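Local coordinates for 2,3-dihydroxy-2,3-dihydrophenylpropionate dehydrogenase (Pseudomonas sp. MC1, PDB 5XTF), which oxidises naphthalene cis-dihydrodiol to 1,2-dihydroxynaphthalene, with NAD(+) as the likely hydride acceptor, as a tetrameric short-chain dehydrogenase of aromatic hydrocarbon breakdown, at the interface of chains A and B and the interface of chains A and C. Coordinates in Å, arbitrary orientation; residue numbers count along the deposited sequence, not the author numbering. Chains: chain A/B/C, 2,3-dihydroxy-2,3-dihydrophenylpropionate dehydrogenase.

Contact 1: the interface of chains A and B. Residues chain A 260-261; chain B 202-203, 235, 239, 241, 270-271.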
ATOM      1  N   LYS A 260      13.949  19.077   0.953  1.00 24.06           N
ATOM      2  CA  LYS A 260      15.104  18.718   0.143  1.00 29.07           C
ATOM      3  C   LYS A 260      15.284  17.210   0.029  1.00 27.89           C
ATOM      4  O   LYS A 260      15.877  16.745  -0.945  1.00 26.54           O
ATOM      5  CB  LYS A 260      16.372  19.364   0.721  1.00 31.30           C
ATOM      6  CG  LYS A 260      16.979  18.639   1.904  1.00 31.84           C
ATOM      7  CD  LYS A 260      18.002  19.505   2.645  1.00 39.73           C
ATOM      8  CE  LYS A 260      19.292  19.700   1.853  1.00 43.91           C
ATOM      9  NZ  LYS A 260      20.347  20.392   2.677  1.00 49.23           N
ATOM     10  N   PHE A 261      14.753  16.444   0.981  1.00 27.18           N
ATOM     11  CA  PHE A 261      14.955  15.006   1.070  1.00 25.05           C
ATOM     12  C   PHE A 261      13.659  14.220   0.857  1.00 27.24           C
ATOM     13  O   PHE A 261      13.618  13.012   1.114  1.00 27.42           O
ATOM     14  CB  PHE A 261      15.590  14.676   2.430  1.00 25.60           C
ATOM     15  CG  PHE A 261      16.341  13.368   2.466  1.00 32.48           C
ATOM     16  CD1 PHE A 261      17.368  13.118   1.575  1.00 32.36           C
ATOM     17  CD2 PHE A 261      16.025  12.390   3.406  1.00 31.56           C
ATOM     18  CE1 PHE A 261      18.061  11.912   1.610  1.00 33.46           C
ATOM     19  CE2 PHE A 261      16.716  11.182   3.442  1.00 30.81           C
ATOM     20  CZ  PHE A 261      17.735  10.948   2.547  1.00 33.94           C
TER
ATOM     21  N   GLY B 202      14.516   7.794   6.497  1.00 31.75           N
ATOM     22  CA  GLY B 202      15.381   6.739   6.007  1.00 37.07           C
ATOM     23  C   GLY B 202      16.663   7.252   5.397  1.00 43.23           C
ATOM     24  O   GLY B 202      16.687   8.374   4.889  1.00 47.27           O
ATOM     25  N   GLY B 203      17.731   6.456   5.434  1.00 47.69           N
ATOM     26  CA  GLY B 203      18.996   6.854   4.836  1.00 50.12           C
ATOM     27  C   GLY B 203      19.596   8.104   5.447  1.00 53.55           C
ATOM     28  O   GLY B 203      20.015   9.031   4.743  1.00 51.67           O
ATOM     29  N   THR B 235      21.040   7.273  -1.920  1.00 50.50           N
ATOM     30  CA  THR B 235      19.595   7.289  -2.123  1.00 43.87           C
ATOM     31  C   THR B 235      19.358   7.725  -3.564  1.00 38.17           C
ATOM     32  O   THR B 235      20.303   8.190  -4.214  1.00 38.21           O
ATOM     33  CB  THR B 235      18.907   8.243  -1.134  1.00 43.37           C
ATOM     34  OG1 THR B 235      19.313   9.601  -1.392  1.00 42.38           O
ATOM     35  CG2 THR B 235      19.256   7.884   0.304  1.00 41.83           C
ATOM     36  N   PHE B 239      22.172  11.659  -1.890  1.00 42.70           N
ATOM     37  CA  PHE B 239      22.900  12.053  -0.698  1.00 41.27           C
ATOM     38  C   PHE B 239      22.200  11.471   0.513  1.00 47.34           C
ATOM     39  O   PHE B 239      21.034  11.066   0.447  1.00 50.87           O
ATOM     40  CB  PHE B 239      23.021  13.575  -0.585  1.00 39.69           C
ATOM     41  CG  PHE B 239      21.755  14.270  -0.184  1.00 41.02           C
ATOM     42  CD1 PHE B 239      21.551  14.665   1.134  1.00 41.87           C
ATOM     43  CD2 PHE B 239      20.782  14.571  -1.126  1.00 40.05           C
ATOM     44  CE1 PHE B 239      20.384  15.324   1.508  1.00 42.15           C
ATOM     45  CE2 PHE B 239      19.611  15.231  -0.761  1.00 38.08           C
ATOM     46  CZ  PHE B 239      19.411  15.609   0.552  1.00 37.45           C
ATOM     47  N   ALA B 241      20.919  12.318   4.297  1.00 48.74           N
ATOM     48  CA  ALA B 241      20.468  13.501   5.005  1.00 44.72           C
ATOM     49  C   ALA B 241      20.942  13.470   6.449  1.00 44.43           C
ATOM     50  O   ALA B 241      20.995  12.410   7.085  1.00 44.08           O
ATOM     51  CB  ALA B 241      18.944  13.613   4.958  1.00 42.03           C
ATOM     52  N   ASP B 270      12.815  10.118   2.823  1.00 29.06           N
ATOM     53  CA  ASP B 270      13.825   9.077   2.693  1.00 27.77           C
ATOM     54  C   ASP B 270      14.689   9.229   1.447  1.00 28.77           C
ATOM     55  O   ASP B 270      15.368   8.270   1.061  1.00 27.22           O
ATOM     56  CB  ASP B 270      13.150   7.710   2.654  1.00 30.74           C
ATOM     57  CG  ASP B 270      12.090   7.602   1.551  1.00 34.89           C
ATOM     58  OD1 ASP B 270      11.951   8.537   0.715  1.00 33.63           O
ATOM     59  OD2 ASP B 270      11.395   6.560   1.511  1.00 38.83           O
ATOM     60  N   GLY B 271      14.653  10.385   0.788  1.00 27.49           N
ATOM     61  CA  GLY B 271      15.453  10.574  -0.402  1.00 26.31           C
ATOM     62  C   GLY B 271      15.079   9.668  -1.547  1.00 28.98           C
ATOM     63  O   GLY B 271      15.896   9.460  -2.448  1.00 29.03           O
TER

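Contact 2: the interface of chains A and C. Residues chain A 129, 133-134, 137, 178, 182; chain C 125, 129, 174.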
ATOM      1  N   PHE A 129      -9.926  11.526 -17.703  1.00 24.62           N
ATOM      2  CA  PHE A 129      -8.514  11.188 -17.845  1.00 22.48           C
ATOM      3  C   PHE A 129      -7.722  12.297 -18.535  1.00 27.94           C
ATOM      4  O   PHE A 129      -6.553  12.525 -18.181  1.00 27.08           O
ATOM      5  CB  PHE A 129      -8.372   9.841 -18.556  1.00 21.20           C
ATOM      6  CG  PHE A 129      -8.338   8.682 -17.608  1.00 19.77           C
ATOM      7  CD1 PHE A 129      -9.492   8.259 -16.972  1.00 20.78           C
ATOM      8  CD2 PHE A 129      -7.146   8.043 -17.320  1.00 22.38           C
ATOM      9  CE1 PHE A 129      -9.459   7.201 -16.071  1.00 21.39           C
ATOM     10  CE2 PHE A 129      -7.094   6.982 -16.415  1.00 16.67           C
ATOM     11  CZ  PHE A 129      -8.254   6.563 -15.793  1.00 21.13           C
ATOM     12  N   VAL A 133      -5.139  13.299 -15.612  1.00 21.11           N
ATOM     13  CA  VAL A 133      -3.896  12.564 -15.813  1.00 24.45           C
ATOM     14  C   VAL A 133      -3.085  13.138 -16.967  1.00 23.17           C
ATOM     15  O   VAL A 133      -1.908  13.471 -16.792  1.00 22.76           O
ATOM     16  CB  VAL A 133      -4.156  11.066 -16.052  1.00 21.55           C
ATOM     17  CG1 VAL A 133      -2.828  10.314 -16.149  1.00 20.80           C
ATOM     18  CG2 VAL A 133      -5.073  10.490 -14.973  1.00 23.09           C
ATOM     19  N   LYS A 134      -3.674  13.200 -18.171  1.00 19.77           N
ATOM     20  CA  LYS A 134      -2.884  13.642 -19.315  1.00 23.02           C
ATOM     21  C   LYS A 134      -2.439  15.089 -19.149  1.00 20.51           C
ATOM     22  O   LYS A 134      -1.323  15.450 -19.541  1.00 22.46           O
ATOM     23  CB  LYS A 134      -3.649  13.466 -20.631  1.00 21.17           C
ATOM     24  CG  LYS A 134      -2.725  13.616 -21.826  1.00 19.27           C
ATOM     25  CD  LYS A 134      -3.427  13.444 -23.144  1.00 21.69           C
ATOM     26  CE  LYS A 134      -2.393  13.419 -24.256  1.00 26.69           C
ATOM     27  NZ  LYS A 134      -2.972  13.084 -25.582  1.00 28.75           N
ATOM     28  N   PHE A 137       0.900  15.167 -17.180  1.00 21.74           N
ATOM     29  CA  PHE A 137       1.998  14.906 -18.096  1.00 23.23           C
ATOM     30  C   PHE A 137       2.301  16.143 -18.935  1.00 23.95           C
ATOM     31  O   PHE A 137       3.468  16.503 -19.128  1.00 19.79           O
ATOM     32  CB  PHE A 137       1.657  13.722 -19.002  1.00 19.11           C
ATOM     33  CG  PHE A 137       1.896  12.377 -18.374  1.00 24.27           C
ATOM     34  CD1 PHE A 137       0.840  11.619 -17.885  1.00 22.36           C
ATOM     35  CD2 PHE A 137       3.175  11.865 -18.284  1.00 26.52           C
ATOM     36  CE1 PHE A 137       1.060  10.368 -17.320  1.00 22.27           C
ATOM     37  CE2 PHE A 137       3.399  10.617 -17.728  1.00 27.36           C
ATOM     38  CZ  PHE A 137       2.339   9.873 -17.241  1.00 23.27           C
ATOM     39  N   ALA A 178      -3.872   6.530 -11.105  1.00 21.48           N
ATOM     40  CA  ALA A 178      -2.835   6.758 -12.102  1.00 20.10           C
ATOM     41  C   ALA A 178      -1.880   7.868 -11.660  1.00 20.77           C
ATOM     42  O   ALA A 178      -0.666   7.780 -11.884  1.00 22.57           O
ATOM     43  CB  ALA A 178      -3.478   7.077 -13.452  1.00 16.42           C
ATOM     44  N   MET A 182       2.194   8.087 -11.505  1.00 22.26           N
ATOM     45  CA  MET A 182       3.013   9.200 -11.979  1.00 24.00           C
ATOM     46  C   MET A 182       4.047   9.598 -10.946  1.00 20.75           C
ATOM     47  O   MET A 182       5.215   9.803 -11.281  1.00 21.56           O
ATOM     48  CB  MET A 182       2.138  10.408 -12.306  1.00 22.31           C
ATOM     49  CG  MET A 182       1.233  10.195 -13.461  1.00 26.85           C
ATOM     50  SD  MET A 182       0.514  11.751 -14.003  1.00 30.91           S
ATOM     51  CE  MET A 182       1.970  12.595 -14.612  1.00 26.14           C
TER
ATOM     52  N   PHE C 125       0.714   8.180 -24.904  1.00 27.41           N
ATOM     53  CA  PHE C 125      -0.229   8.213 -23.790  1.00 27.17           C
ATOM     54  C   PHE C 125      -1.613   7.789 -24.256  1.00 26.89           C
ATOM     55  O   PHE C 125      -2.301   7.017 -23.576  1.00 26.84           O
ATOM     56  CB  PHE C 125      -0.261   9.610 -23.146  1.00 25.31           C
ATOM     57  CG  PHE C 125      -1.282   9.753 -22.041  1.00 21.39           C
ATOM     58  CD1 PHE C 125      -2.626   9.903 -22.332  1.00 21.93           C
ATOM     59  CD2 PHE C 125      -0.893   9.759 -20.716  1.00 19.96           C
ATOM     60  CE1 PHE C 125      -3.574  10.018 -21.327  1.00 22.22           C
ATOM     61  CE2 PHE C 125      -1.834   9.900 -19.703  1.00 19.20           C
ATOM     62  CZ  PHE C 125      -3.178  10.021 -20.010  1.00 21.46           C
ATOM     63  N   PHE C 129      -3.275   4.371 -22.623  1.00 19.81           N
ATOM     64  CA  PHE C 129      -4.467   4.420 -21.788  1.00 21.55           C
ATOM     65  C   PHE C 129      -5.701   3.869 -22.499  1.00 26.71           C
ATOM     66  O   PHE C 129      -6.579   3.290 -21.839  1.00 21.63           O
ATOM     67  CB  PHE C 129      -4.679   5.842 -21.282  1.00 19.81           C
ATOM     68  CG  PHE C 129      -3.852   6.150 -20.061  1.00 23.25           C
ATOM     69  CD1 PHE C 129      -2.501   6.419 -20.175  1.00 20.41           C
ATOM     70  CD2 PHE C 129      -4.425   6.114 -18.789  1.00 22.15           C
ATOM     71  CE1 PHE C 129      -1.734   6.669 -19.039  1.00 25.70           C
ATOM     72  CE2 PHE C 129      -3.666   6.358 -17.650  1.00 20.09           C
ATOM     73  CZ  PHE C 129      -2.318   6.645 -17.780  1.00 21.56           C
ATOM     74  N   ALA C 174       1.713   4.565 -14.891  1.00 23.93           N
ATOM     75  CA  ALA C 174       0.474   5.245 -14.531  1.00 19.70           C
ATOM     76  C   ALA C 174      -0.741   4.448 -14.991  1.00 20.84           C
ATOM     77  O   ALA C 174      -1.742   4.360 -14.272  1.00 19.68           O
ATOM     78  CB  ALA C 174       0.466   6.652 -15.124  1.00 19.60           C
TER

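Contact 3: the interface of chains A and B. Residues chain A 202-204, 239-241, 246, 269; chain B 261.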
ATOM      1  N   GLY A 202      -8.992  15.344   0.788  1.00 35.19           N
ATOM      2  CA  GLY A 202     -10.253  14.629   0.714  1.00 37.85           C
ATOM      3  C   GLY A 202     -11.245  15.126   1.736  1.00 43.56           C
ATOM      4  O   GLY A 202     -10.839  15.601   2.797  1.00 45.96           O
ATOM      5  N   GLY A 203     -12.536  15.029   1.436  1.00 47.42           N
ATOM      6  CA  GLY A 203     -13.557  15.454   2.383  1.00 49.95           C
ATOM      7  C   GLY A 203     -13.581  16.944   2.653  1.00 54.57           C
ATOM      8  O   GLY A 203     -13.787  17.364   3.801  1.00 52.47           O
ATOM      9  N   THR A 204     -13.387  17.758   1.620  1.00 55.84           N
ATOM     10  CA  THR A 204     -13.290  19.198   1.778  1.00 55.23           C
ATOM     11  C   THR A 204     -14.380  19.891   0.973  1.00 59.14           C
ATOM     12  O   THR A 204     -14.635  19.531  -0.182  1.00 63.19           O
ATOM     13  CB  THR A 204     -11.905  19.719   1.336  1.00 58.19           C
ATOM     14  OG1 THR A 204     -11.921  20.020  -0.068  1.00 66.28           O
ATOM     15  CG2 THR A 204     -10.821  18.673   1.611  1.00 52.56           C
ATOM     16  N   PHE A 239     -15.357  16.612  10.791  1.00 40.93           N
ATOM     17  CA  PHE A 239     -15.706  17.819  10.066  1.00 41.54           C
ATOM     18  C   PHE A 239     -15.130  17.729   8.663  1.00 47.70           C
ATOM     19  O   PHE A 239     -14.241  16.918   8.383  1.00 50.34           O
ATOM     20  CB  PHE A 239     -15.212  19.082  10.793  1.00 43.30           C
ATOM     21  CG  PHE A 239     -13.723  19.273  10.762  1.00 41.24           C
ATOM     22  CD1 PHE A 239     -13.142  20.170   9.876  1.00 42.26           C
ATOM     23  CD2 PHE A 239     -12.905  18.575  11.626  1.00 40.50           C
ATOM     24  CE1 PHE A 239     -11.766  20.355   9.850  1.00 40.14           C
ATOM     25  CE2 PHE A 239     -11.527  18.757  11.606  1.00 40.70           C
ATOM     26  CZ  PHE A 239     -10.958  19.646  10.720  1.00 37.51           C
ATOM     27  N   ALA A 240     -15.693  18.540   7.773  1.00 51.24           N
ATOM     28  CA  ALA A 240     -15.119  18.749   6.454  1.00 48.48           C
ATOM     29  C   ALA A 240     -14.220  19.974   6.521  1.00 46.47           C
ATOM     30  O   ALA A 240     -14.546  20.961   7.183  1.00 46.11           O
ATOM     31  CB  ALA A 240     -16.212  18.928   5.403  1.00 43.48           C
ATOM     32  N   ALA A 241     -13.062  19.884   5.887  1.00 45.51           N
ATOM     33  CA  ALA A 241     -12.100  20.966   5.955  1.00 41.42           C
ATOM     34  C   ALA A 241     -12.369  21.964   4.842  1.00 43.85           C
ATOM     35  O   ALA A 241     -12.864  21.611   3.769  1.00 42.32           O
ATOM     36  CB  ALA A 241     -10.671  20.439   5.850  1.00 40.07           C
ATOM     37  N   VAL A 246      -5.892  22.617   3.929  1.00 33.13           N
ATOM     38  CA  VAL A 246      -5.171  21.501   3.338  1.00 28.35           C
ATOM     39  C   VAL A 246      -3.938  21.961   2.572  1.00 25.05           C
ATOM     40  O   VAL A 246      -3.350  21.166   1.839  1.00 28.44           O
ATOM     41  CB  VAL A 246      -6.095  20.650   2.446  1.00 26.73           C
ATOM     42  CG1 VAL A 246      -7.321  20.215   3.238  1.00 29.02           C
ATOM     43  CG2 VAL A 246      -6.503  21.403   1.208  1.00 26.07           C
ATOM     44  N   ILE A 269      -4.207  14.181   3.413  1.00 21.34           N
ATOM     45  CA  ILE A 269      -4.792  15.187   4.288  1.00 21.85           C
ATOM     46  C   ILE A 269      -6.306  15.133   4.108  1.00 28.91           C
ATOM     47  O   ILE A 269      -6.889  15.842   3.281  1.00 28.61           O
ATOM     48  CB  ILE A 269      -4.174  16.581   4.019  1.00 21.26           C
ATOM     49  CG1 ILE A 269      -4.737  17.638   4.964  1.00 23.78           C
ATOM     50  CG2 ILE A 269      -4.302  17.024   2.565  1.00 21.90           C
ATOM     51  CD1 ILE A 269      -3.764  18.786   5.175  1.00 22.95           C
TER
ATOM     52  N   PHE B 261      -6.262  18.712  10.083  1.00 29.39           N
ATOM     53  CA  PHE B 261      -7.050  17.803   9.257  1.00 27.80           C
ATOM     54  C   PHE B 261      -6.282  16.530   8.890  1.00 26.98           C
ATOM     55  O   PHE B 261      -6.709  15.776   8.008  1.00 27.78           O
ATOM     56  CB  PHE B 261      -7.528  18.539   8.003  1.00 28.76           C
ATOM     57  CG  PHE B 261      -8.741  17.932   7.363  1.00 29.88           C
ATOM     58  CD1 PHE B 261      -9.901  17.745   8.090  1.00 37.07           C
ATOM     59  CD2 PHE B 261      -8.723  17.551   6.029  1.00 30.89           C
ATOM     60  CE1 PHE B 261     -11.025  17.182   7.504  1.00 38.07           C
ATOM     61  CE2 PHE B 261      -9.845  16.988   5.426  1.00 32.09           C
ATOM     62  CZ  PHE B 261     -10.998  16.805   6.165  1.00 38.39           C
TER

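Contact 1: the interface of chains A and B
In this short-chain dehydrogenase/reductase (SDR), A:Phe261 from the loop ahead of strand 266-269 plugs a socket of chain B built from the Pro-Gly turn (B:Gly202, B:Gly203), the segment around B:Phe239 and B:Ala241, and the B:Asp270-B:Gly271 turn near the C-terminus. Its ring is sandwiched: the backbone N of B:Gly271 sits above the centre of one face, 3.4 Å from the plane, and the methyl CB of B:Ala241 presses on the opposite face, 3.5 Å from A:Phe261 CD2. The carbonyl O of B:Gly202 lies at the ring edge, in plane, beside CE2. The CD1/CE1 edge of A:Phe261 points at the face of B:Phe239 near its rim, with planes 59° apart and A:Phe261 CD1 3.4 Å from B:Phe239 CZ. A chi1 of 74° places CG of B:Phe239 between its own backbone N and carbonyl carbon, which brings the ring against A:Phe261; CG of A:Lys260 touches its rim, 4.1 Å from B:Phe239 CZ. The backbone secures the plug: B:Gly271 N donates to the carbonyl O of A:Phe261 at 2.8 Å, with 149° at the hydrogen. Behind the socket, the hydroxyl OG1 of B:Thr235 donates to the carbonyl O of B:Phe239 at 2.9 Å, helping to fix that segment.

Contact 2: the interface of chains A and C
C:Phe125 packs against A:Val133, A:Lys134 and A:Phe137 where the long helices 118-150 and the helices 170-190 of two subunits come together, an SDR dimer interface of the helix-bundle type. CH-pi contact comes from A:Lys134, whose extended aliphatic chain sets CG over one face of the C:Phe125 ring, toward its CD1/CE1 side; the nearest pair is A:Lys134 CB and C:Phe125 CE1, 3.5 Å apart. CD1 of C:Phe129, in the same chain, backs the opposite face. Among ring-ring contacts, the CD2/CE2 edge of C:Phe125 is turned onto one face of A:Phe137, toward its rim, with planes 66° apart and A:Phe137 CD1 3.7 Å from C:Phe125 CE2; CE of A:Met182 lies over the other face. The two Phe129 rings also meet, CD2 of A:Phe129 lying 3.6 Å from CD2 of C:Phe129. Replacing C:Phe125 by an alanine would probably open a gap beside A:Val133 and A:Phe137 and deprive the A:Lys134 chain of its support. Of the aliphatic groups, CG1 of A:Val133 touches the edge of C:Phe125 in the ring plane. Between the helices 170-190, the methyl CB of A:Ala178 sits 3.3 Å from the carbonyl O of C:Ala174, and CG of A:Met182 packs 4.0 Å from CB of C:Ala174.

Contact 3: the interface of chains A and B
B:Phe261 enters chain A at A:Gly202, A:Phe239, A:Ala241 and A:Ile269, with the chain roles reversed relative to the twin site of this SDR dimer, and loses 85 Å² of surface. Apolar contacts include CB of A:Ala241, centred over one ring face, 3.5 Å from B:Phe261 CG. A chi1 of -157° turns the B:Phe261 ring toward A:Ala241 and away from its own backbone N. The A:Phe239 side chain slides past in the opposite direction; the rings are edge-to-face, planes 59° apart, with B:Phe261 CE1 over the A:Phe239 face toward its rim and A:Phe239 CZ 3.4 Å from B:Phe261 CD1. CG1 of A:Val246, at the end of the 3-10 helix 243-246, lies alongside, 4.1 Å from B:Phe261 CD2, whereas the A:Ile269 side chain crosses at about a right angle. Backbone oxygens supply polar surroundings: the carbonyl O atoms of A:Gly202 and A:Phe239 lie at the rim in the ring plane, the latter 3.3 Å from B:Phe261 CE1, and may meet the partly positive C-H edge favourably. A:Thr204, an NAD(+)-binding residue although no cofactor is bound here, borders the pocket just beyond A:Gly202 and A:Gly203. B:Phe261 thereby joins the two subunits and, close to this segment, may help to steady the cofactor-site loop.

Contact 1 and contact 3 are two symmetry-related patches of the A-B interface: each chain contributes a Phe261 plug and a socket that includes Gly202, Gly203, Phe239 and Ala241. The centres of their C-alpha atoms are about 29 Å apart. Contact 2 lies about 27 Å from contact 1 and about 25 Å from contact 3, between the same kind of centres, and uses different elements of chain A, helices 118-150 and 170-190, to bind chain C. Chain A thus meets different neighbours through Phe261 and the surrounding loops and through its long helices, and both interfaces help to build the tetramer.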